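PDB 3LJN: hypothetical protein from Leishmania major, which is of unknown function but, as an ankyrin-repeat protein, probably mediates binding to other proteins. Local coordinates for residues Phe52-Leu57 against Ser80-Gln85; Val75-Ser80 against Lys108-Met113; Ile158-Gly163 against Met193-Ser198. One frame throughout, in Å; residues are numbered along the deposited sequence.

Interaction 1: residues Phe52-Leu57 against Ser80-Gln85; sequences FGCTAL and SLWHGQ
Chi1 sends W82 CG (-178°) and C54 SG (175°) each anti to its own backbone N, and both heavy atoms of the C54 side chain lie over one face of the W82 indole. C54 CB stands 3.8 Å from the centroid of the five-membered ring, almost on the ring normal, a CH-pi contact. C54 SG lies 4.0 Å from the centroid of the six-membered ring, a sulfur-aromatic contact over the same face. On the opposite face the imidazole of H83 brings up CD2, which leaves the indole between cysteine and histidine. Of the F52 side chain it is CB that touches, 3.8 Å from W82 CD1, while the phenyl ring leads away; the F52 carbonyl oxygen approaches the indole obliquely.

The polar tie lies further along. S80 OG donates to G53 O at 2.9 Å, approaching tilted 27° from the carbonyl plane, and the methyl T55 CG2 packs beside the same hydroxyl. G53 has a positive phi, which favours glycine where the chain turns toward the helix. There T55 takes the N-cap position of helix 56-63; its OG1 receives a weak bond from L57 N, and T55 N is hydrogen-bonded to H58 ND1.

On the other side, W82 to Q85 form a type I' turn closed by two backbone bonds between its end residues. Two neighbouring loops thus lie side by side, one leading into a T-A-L-H sequence, the form taken here by the TPLH signature that starts a helix in ankyrin repeats.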
loop_
_atom_site.group_PDB
_atom_site.type_symbol
_atom_site.label_atom_id
_atom_site.label_comp_id
_atom_site.label_asym_id
_atom_site.label_seq_id
_atom_site.Cartn_x
_atom_site.Cartn_y
_atom_site.Cartn_z
ATOM N N PHE A 52 6.894 6.502 -28.424
ATOM C CA PHE A 52 6.801 6.702 -26.962
ATOM C C PHE A 52 6.290 5.476 -26.189
ATOM O O PHE A 52 5.933 5.581 -25.014
ATOM C CB PHE A 52 5.843 7.862 -26.626
ATOM C CG PHE A 52 6.084 9.104 -27.416
ATOM C CD1 PHE A 52 5.299 9.399 -28.520
ATOM C CD2 PHE A 52 7.088 9.979 -27.060
ATOM C CE1 PHE A 52 5.521 10.552 -29.264
ATOM C CE2 PHE A 52 7.317 11.127 -27.794
ATOM C CZ PHE A 52 6.531 11.416 -28.901
ATOM N N GLY A 53 6.237 4.325 -26.839
ATOM C CA GLY A 53 5.699 3.132 -26.211
ATOM C C GLY A 53 4.204 3.160 -25.934
ATOM O O GLY A 53 3.710 2.385 -25.124
ATOM N N CYS A 54 3.468 4.040 -26.598
ATOM C CA CYS A 54 2.012 4.049 -26.457
ATOM C C CYS A 54 1.399 2.958 -27.336
ATOM O O CYS A 54 1.895 2.680 -28.435
ATOM C CB CYS A 54 1.425 5.417 -26.826
ATOM S SG CYS A 54 -0.381 5.409 -26.786
ATOM N N THR A 55 0.340 2.331 -26.829
ATOM C CA THR A 55 -0.372 1.288 -27.555
ATOM C C THR A 55 -1.853 1.565 -27.490
ATOM O O THR A 55 -2.303 2.435 -26.743
ATOM C CB THR A 55 -0.189 -0.108 -26.965
ATOM O OG1 THR A 55 -1.087 -0.268 -25.869
ATOM C CG2 THR A 55 1.215 -0.341 -26.506
ATOM N N ALA A 56 -2.615 0.800 -28.258
ATOM C CA ALA A 56 -4.049 0.991 -28.344
ATOM C C ALA A 56 -4.675 0.980 -26.977
ATOM O O ALA A 56 -5.533 1.791 -26.691
ATOM C CB ALA A 56 -4.662 -0.103 -29.196
ATOM N N LEU A 57 -4.252 0.058 -26.129
ATOM C CA LEU A 57 -4.888 -0.086 -24.835
ATOM C C LEU A 57 -4.631 1.132 -23.933
ATOM O O LEU A 57 -5.542 1.630 -23.278
ATOM C CB LEU A 57 -4.415 -1.366 -24.152
ATOM C CG LEU A 57 -5.217 -1.759 -22.920
ATOM C CD1 LEU A 57 -6.718 -1.585 -23.200
ATOM C CD2 LEU A 57 -4.899 -3.179 -22.496
ATOM N N SER A 80 4.859 -2.430 -22.486
ATOM C CA SER A 80 5.577 -1.187 -22.651
ATOM C C SER A 80 4.947 -0.160 -21.754
ATOM O O SER A 80 3.820 -0.324 -21.299
ATOM C CB SER A 80 5.532 -0.722 -24.105
ATOM O OG SER A 80 4.212 -0.400 -24.495
ATOM N N LEU A 81 5.691 0.908 -21.517
ATOM C CA LEU A 81 5.287 1.957 -20.608
ATOM C C LEU A 81 5.150 3.239 -21.408
ATOM O O LEU A 81 5.906 3.466 -22.346
ATOM C CB LEU A 81 6.343 2.110 -19.515
ATOM C CG LEU A 81 6.468 0.894 -18.595
ATOM C CD1 LEU A 81 7.913 0.650 -18.197
ATOM C CD2 LEU A 81 5.569 1.040 -17.374
ATOM N N TRP A 82 4.178 4.066 -21.051
ATOM C CA TRP A 82 3.985 5.338 -21.713
ATOM C C TRP A 82 4.086 6.426 -20.665
ATOM O O TRP A 82 3.284 6.483 -19.738
ATOM C CB TRP A 82 2.636 5.369 -22.423
ATOM C CG TRP A 82 2.382 6.623 -23.171
ATOM C CD1 TRP A 82 3.308 7.406 -23.794
ATOM C CD2 TRP A 82 1.117 7.245 -23.395
ATOM N NE1 TRP A 82 2.701 8.494 -24.372
ATOM C CE2 TRP A 82 1.351 8.413 -24.152
ATOM C CE3 TRP A 82 -0.195 6.935 -23.023
ATOM C CZ2 TRP A 82 0.324 9.270 -24.550
ATOM C CZ3 TRP A 82 -1.225 7.785 -23.433
ATOM C CH2 TRP A 82 -0.956 8.942 -24.180
ATOM N N HIS A 83 5.086 7.288 -20.814
ATOM C CA HIS A 83 5.459 8.209 -19.759
ATOM C C HIS A 83 5.501 7.413 -18.451
ATOM O O HIS A 83 4.980 7.846 -17.438
ATOM C CB HIS A 83 4.463 9.377 -19.669
ATOM C CG HIS A 83 4.343 10.189 -20.930
ATOM N ND1 HIS A 83 5.439 10.632 -21.641
ATOM C CD2 HIS A 83 3.254 10.668 -21.582
ATOM C CE1 HIS A 83 5.032 11.332 -22.686
ATOM N NE2 HIS A 83 3.710 11.369 -22.673
ATOM N N GLY A 84 6.090 6.223 -18.500
ATOM C CA GLY A 84 6.290 5.405 -17.307
ATOM C C GLY A 84 5.086 4.632 -16.824
ATOM O O GLY A 84 5.127 4.026 -15.775
ATOM N N GLN A 85 4.013 4.616 -17.591
ATOM C CA GLN A 85 2.775 4.024 -17.102
ATOM C C GLN A 85 2.207 2.919 -17.973
ATOM O O GLN A 85 2.428 2.868 -19.181
ATOM C CB GLN A 85 1.733 5.118 -16.889
ATOM C CG GLN A 85 2.135 6.076 -15.768
ATOM C CD GLN A 85 1.046 7.061 -15.448
ATOM O OE1 GLN A 85 0.596 7.804 -16.334
ATOM N NE2 GLN A 85 0.596 7.075 -14.178
#

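Interaction 2: residues Val75-Ser80 against Lys108-Met113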
loop_
_atom_site.group_PDB
_atom_site.type_symbol
_atom_site.label_atom_id
_atom_site.label_comp_id
_atom_site.label_asym_id
_atom_site.label_seq_id
_atom_site.Cartn_x
_atom_site.Cartn_y
_atom_site.Cartn_z
ATOM N N VAL A 75 -6.921 -9.616 -25.559
ATOM C CA VAL A 75 -6.138 -10.095 -26.702
ATOM C C VAL A 75 -4.626 -9.951 -26.516
ATOM O O VAL A 75 -3.850 -10.677 -27.148
ATOM C CB VAL A 75 -6.573 -9.380 -28.011
ATOM C CG1 VAL A 75 -5.558 -9.584 -29.088
ATOM C CG2 VAL A 75 -7.920 -9.911 -28.478
ATOM N N GLY A 76 -4.210 -9.019 -25.657
ATOM C CA GLY A 76 -2.792 -8.701 -25.513
ATOM C C GLY A 76 -2.382 -8.025 -24.218
ATOM O O GLY A 76 -2.929 -6.979 -23.840
ATOM N N GLU A 77 -1.405 -8.637 -23.550
ATOM C CA GLU A 77 -0.718 -8.029 -22.415
ATOM C C GLU A 77 0.244 -6.945 -22.938
ATOM O O GLU A 77 1.168 -7.245 -23.728
ATOM C CB GLU A 77 0.063 -9.117 -21.666
ATOM C CG GLU A 77 0.644 -8.730 -20.316
ATOM C CD GLU A 77 1.029 -9.967 -19.474
ATOM O OE1 GLU A 77 2.025 -10.664 -19.813
ATOM O OE2 GLU A 77 0.332 -10.248 -18.469
ATOM N N VAL A 78 0.018 -5.694 -22.517
ATOM C CA VAL A 78 0.902 -4.577 -22.865
ATOM C C VAL A 78 2.198 -4.665 -22.073
ATOM O O VAL A 78 2.162 -4.636 -20.856
ATOM C CB VAL A 78 0.229 -3.224 -22.560
ATOM C CG1 VAL A 78 1.269 -2.119 -22.391
ATOM C CG2 VAL A 78 -0.784 -2.859 -23.654
ATOM N N HIS A 79 3.333 -4.762 -22.771
ATOM C CA HIS A 79 4.671 -4.823 -22.142
ATOM C C HIS A 79 5.507 -3.571 -22.363
ATOM O O HIS A 79 6.727 -3.637 -22.439
ATOM C CB HIS A 79 5.462 -6.018 -22.694
ATOM C CG HIS A 79 4.976 -7.337 -22.196
ATOM N ND1 HIS A 79 5.077 -7.709 -20.871
ATOM C CD2 HIS A 79 4.378 -8.368 -22.841
ATOM C CE1 HIS A 79 4.554 -8.916 -20.722
ATOM N NE2 HIS A 79 4.124 -9.338 -21.902
ATOM N N SER A 80 4.859 -2.430 -22.486
ATOM C CA SER A 80 5.577 -1.187 -22.651
ATOM C C SER A 80 4.947 -0.160 -21.754
ATOM O O SER A 80 3.820 -0.324 -21.299
ATOM C CB SER A 80 5.532 -0.722 -24.105
ATOM O OG SER A 80 4.212 -0.400 -24.495
ATOM N N LYS A 108 -9.002 -11.233 -17.254
ATOM C CA LYS A 108 -9.475 -12.522 -16.731
ATOM C C LYS A 108 -9.675 -13.541 -17.854
ATOM O O LYS A 108 -9.138 -14.647 -17.771
ATOM C CB LYS A 108 -10.781 -12.381 -15.933
ATOM C CG LYS A 108 -10.605 -12.060 -14.445
ATOM C CD LYS A 108 -11.426 -13.009 -13.535
ATOM C CE LYS A 108 -12.939 -12.772 -13.620
ATOM N NZ LYS A 108 -13.443 -11.742 -12.650
ATOM N N GLU A 109 -10.435 -13.172 -18.892
ATOM C CA GLU A 109 -10.633 -14.039 -20.073
ATOM C C GLU A 109 -9.311 -14.579 -20.608
ATOM O O GLU A 109 -9.221 -15.737 -21.004
ATOM C CB GLU A 109 -11.343 -13.290 -21.214
ATOM C CG GLU A 109 -12.859 -13.075 -21.025
ATOM C CD GLU A 109 -13.597 -12.624 -22.316
ATOM O OE1 GLU A 109 -12.918 -12.356 -23.342
ATOM O OE2 GLU A 109 -14.860 -12.544 -22.304
ATOM N N ARG A 110 -8.301 -13.716 -20.610
ATOM C CA ARG A 110 -6.995 -14.015 -21.171
ATOM C C ARG A 110 -6.128 -14.930 -20.291
ATOM O O ARG A 110 -5.171 -15.517 -20.776
ATOM C CB ARG A 110 -6.273 -12.689 -21.480
ATOM C CG ARG A 110 -4.761 -12.785 -21.710
ATOM C CD ARG A 110 -4.183 -11.525 -22.351
ATOM N NE ARG A 110 -4.372 -10.293 -21.585
ATOM C CZ ARG A 110 -3.724 -9.984 -20.465
ATOM N NH1 ARG A 110 -2.855 -10.836 -19.930
ATOM N NH2 ARG A 110 -3.955 -8.821 -19.860
ATOM N N GLY A 111 -6.445 -15.050 -19.006
ATOM C CA GLY A 111 -5.722 -15.972 -18.121
ATOM C C GLY A 111 -4.953 -15.332 -16.977
ATOM O O GLY A 111 -4.616 -16.012 -16.015
ATOM N N GLN A 112 -4.665 -14.035 -17.079
ATOM C CA GLN A 112 -3.986 -13.305 -16.005
ATOM C C GLN A 112 -4.972 -12.870 -14.928
ATOM O O GLN A 112 -6.026 -12.306 -15.220
ATOM C CB GLN A 112 -3.261 -12.067 -16.535
ATOM C CG GLN A 112 -2.405 -11.390 -15.472
ATOM C CD GLN A 112 -1.760 -10.100 -15.944
ATOM O OE1 GLN A 112 -2.056 -9.591 -17.036
ATOM N NE2 GLN A 112 -0.875 -9.551 -15.106
HETATM N N MSE A 113 -4.592 -13.104 -13.675
HETATM C CA MSE A 113 -5.470 -12.855 -12.547
HETATM C C MSE A 113 -5.405 -11.386 -12.124
HETATM O O MSE A 113 -4.420 -10.700 -12.417
HETATM C CB MSE A 113 -5.098 -13.778 -11.377
HETATM C CG MSE A 113 -5.647 -15.214 -11.496
HETATM SE SE MSE A 113 -7.582 -15.339 -12.001
HETATM C CE MSE A 113 -7.395 -16.037 -13.857
#
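R110 lays one face of its guanidinium over the chain at G76 and E77. NE stands 4.0 Å from G76 C, and E77 CB sits over the rim of the group, 3.8 Å from NH1. The bend at chi3 (60°) turns NE out of the line of the aliphatic chain, and NE donates to A73 O in the last turn of helix 66-75. R110 thus lies flat on G76 and E77 and also bonds to helix 66-75 just before them.

The carboxylate of E77 completes the charge pairing. Its side chain runs out extended and crosses that of R110 at about a right angle, bringing OE2 to 3.6 Å from NH1, a long salt bridge. The planes of carboxylate and guanidinium stand 68° apart, so the two groups do not meet as a flat, paired-bond fork.

Q112 approaches the guanidinium differently, at its edge. Its OE1 accepts from R110 NH1 at 3.3 Å and lies only 8° out of the guanidinium plane; a weaker bond comes from NH2 at 3.5 Å. The other end of the same amide is held as well, with NE2 hydrogen-bonded to S116 OG. One arginine thus has a backbone carbonyl, a carboxylate and an amide oxygen as partners.

Between R110 and Q112, G111 has positive phi and ends helix 97-110 in a Schellman motif, its N bonded back to K108 O. This surface contact joins the end of that helix to the loop following helix 66-75, while Q112, through S116, reaches on to helix 114-118.

Interaction 3: residues Ile158-Gly163 against Met193-Ser198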
loop_
_atom_site.group_PDB
_atom_site.type_symbol
_atom_site.label_atom_id
_atom_site.label_comp_id
_atom_site.label_asym_id
_atom_site.label_seq_id
_atom_site.Cartn_x
_atom_site.Cartn_y
_atom_site.Cartn_z
ATOM N N ILE A 158 -13.422 0.055 -4.942
ATOM C CA ILE A 158 -13.485 -0.869 -6.065
ATOM C C ILE A 158 -12.161 -1.607 -6.292
ATOM O O ILE A 158 -12.160 -2.811 -6.555
ATOM C CB ILE A 158 -13.913 -0.157 -7.370
ATOM C CG1 ILE A 158 -15.442 -0.159 -7.504
ATOM C CG2 ILE A 158 -13.315 -0.856 -8.578
ATOM C CD1 ILE A 158 -16.169 0.554 -6.383
ATOM N N LEU A 159 -11.035 -0.907 -6.190
ATOM C CA LEU A 159 -9.759 -1.564 -6.437
ATOM C C LEU A 159 -9.561 -2.681 -5.437
ATOM O O LEU A 159 -9.078 -3.743 -5.800
ATOM C CB LEU A 159 -8.578 -0.598 -6.374
ATOM C CG LEU A 159 -8.295 0.268 -7.599
ATOM C CD1 LEU A 159 -7.163 1.237 -7.306
ATOM C CD2 LEU A 159 -7.960 -0.562 -8.815
ATOM N N VAL A 160 -9.956 -2.451 -4.187
ATOM C CA VAL A 160 -9.662 -3.393 -3.107
ATOM C C VAL A 160 -10.586 -4.615 -3.167
ATOM O O VAL A 160 -10.150 -5.725 -2.862
ATOM C CB VAL A 160 -9.697 -2.705 -1.720
ATOM C CG1 VAL A 160 -9.394 -3.700 -0.620
ATOM C CG2 VAL A 160 -8.695 -1.592 -1.670
ATOM N N GLN A 161 -11.840 -4.407 -3.576
ATOM C CA GLN A 161 -12.782 -5.514 -3.880
ATOM C C GLN A 161 -12.315 -6.382 -5.039
ATOM O O GLN A 161 -12.532 -7.590 -5.031
ATOM C CB GLN A 161 -14.177 -4.985 -4.221
ATOM C CG GLN A 161 -15.021 -4.656 -2.996
ATOM C CD GLN A 161 -16.177 -3.709 -3.287
ATOM O OE1 GLN A 161 -16.172 -2.988 -4.281
ATOM N NE2 GLN A 161 -17.165 -3.697 -2.405
ATOM N N LEU A 162 -11.681 -5.758 -6.030
ATOM C CA LEU A 162 -11.231 -6.458 -7.233
ATOM C C LEU A 162 -10.028 -7.366 -6.982
ATOM O O LEU A 162 -9.795 -8.319 -7.725
ATOM C CB LEU A 162 -10.907 -5.450 -8.350
ATOM C CG LEU A 162 -12.109 -4.792 -9.051
ATOM C CD1 LEU A 162 -11.665 -3.729 -10.048
ATOM C CD2 LEU A 162 -12.990 -5.827 -9.739
ATOM N N GLY A 163 -9.268 -7.077 -5.935
ATOM C CA GLY A 163 -8.054 -7.833 -5.644
ATOM C C GLY A 163 -6.769 -7.021 -5.553
ATOM O O GLY A 163 -5.693 -7.607 -5.452
HETATM N N MSE A 193 -8.927 -1.319 5.072
HETATM C CA MSE A 193 -8.986 -2.425 6.023
HETATM C C MSE A 193 -10.381 -2.989 6.220
HETATM O O MSE A 193 -10.520 -4.137 6.628
HETATM C CB MSE A 193 -8.463 -1.982 7.380
HETATM C CG MSE A 193 -6.964 -2.102 7.533
HETATM SE SE MSE A 193 -6.435 -0.969 9.056
HETATM C CE MSE A 193 -4.963 -2.043 9.817
ATOM N N ASP A 194 -11.411 -2.189 5.968
ATOM C CA ASP A 194 -12.791 -2.658 6.140
ATOM C C ASP A 194 -13.376 -3.227 4.836
ATOM O O ASP A 194 -14.178 -4.149 4.866
ATOM C CB ASP A 194 -13.659 -1.537 6.730
ATOM C CG ASP A 194 -13.057 -0.944 8.034
ATOM O OD1 ASP A 194 -11.948 -1.379 8.440
ATOM O OD2 ASP A 194 -13.682 -0.041 8.647
ATOM N N THR A 195 -12.937 -2.695 3.699
ATOM C CA THR A 195 -13.329 -3.191 2.377
ATOM C C THR A 195 -12.629 -4.484 2.002
ATOM O O THR A 195 -13.169 -5.273 1.242
ATOM C CB THR A 195 -12.994 -2.157 1.274
ATOM O OG1 THR A 195 -13.491 -0.869 1.656
ATOM C CG2 THR A 195 -13.613 -2.551 -0.063
ATOM N N VAL A 196 -11.417 -4.681 2.518
ATOM C CA VAL A 196 -10.561 -5.827 2.148
ATOM C C VAL A 196 -11.292 -7.152 2.382
ATOM O O VAL A 196 -11.685 -7.451 3.509
ATOM C CB VAL A 196 -9.197 -5.808 2.922
ATOM C CG1 VAL A 196 -9.409 -6.012 4.412
ATOM C CG2 VAL A 196 -8.245 -6.848 2.381
ATOM N N PRO A 197 -11.481 -7.948 1.315
ATOM C CA PRO A 197 -12.309 -9.150 1.447
ATOM C C PRO A 197 -11.755 -10.123 2.486
ATOM O O PRO A 197 -12.469 -10.500 3.400
ATOM C CB PRO A 197 -12.286 -9.765 0.040
ATOM C CG PRO A 197 -11.055 -9.236 -0.602
ATOM C CD PRO A 197 -10.778 -7.894 0.019
ATOM N N SER A 198 -10.485 -10.492 2.363
ATOM C CA SER A 198 -9.906 -11.480 3.250
ATOM C C SER A 198 -9.676 -10.895 4.627
ATOM O O SER A 198 -10.471 -11.128 5.526
ATOM C CB SER A 198 -8.594 -12.019 2.682
#
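This is an apolar van der Waals contact between the C-terminal ends of two helices, 153-162 and 186-195, that lie next to each other in the ankyrin stack. V160 and V196 have the nearest CA atoms across it, 5.9 Å apart. V160 makes the largest single contribution: with CG1 anti to the backbone N (chi1 180°), that methyl reaches across to the backbone where the second helix ends. It comes within 3.7 Å of V196 CA and 4.1 Å of V196 CB, meeting V196 from its main-chain side, since the rest of that side chain turns away and packs on S201. V160 also touches L142 of helix 141-147, which links the contact to that helix.

Two further contacts widen the patch. T195 brings its methyl, CG2, to 3.9 Å from Q161 CG, the side chains crossing at about a right angle. Its hydroxyl is turned elsewhere, OG1 being hydrogen-bonded to L191 O one turn back in its own helix. P197 adds the second, its CD 3.7 Å from V160 O. G163, with positive phi, takes the chain out of helix 153-162 just past the contact.

No hydrogen bond or salt bridge spans the two segments. Aliphatic carbons do most of the touching, with the V160 carbonyl oxygen against P197 CD, and the aliphatic base of Q161 takes part instead of its amide. Such a contact is non-directional: it rests on the fit of surfaces and on burial of V160 and V196, while Q161 and P197 lie exposed at its margin.

How the interactions relate
Interactions 1 and 2 lie close together near the N-terminal end of the elongated stack, their centres 15 Å apart. They share S80, and their segments alternate along the chain; V78 packs on T55 and L57, so that the loop between helices 66-75 and 87-93 links them. One joins this loop to the segment leading into helix 56-63, the other to the end of helix 97-110. Interaction 3 follows later in the chain, further along the ankyrin stack, 22 Å from interaction 2 and 28 Å from interaction 1 between centres, touching neither. The three contacts thus bind successive neighbours locally, as expected of a repeat protein held together without long-range closure.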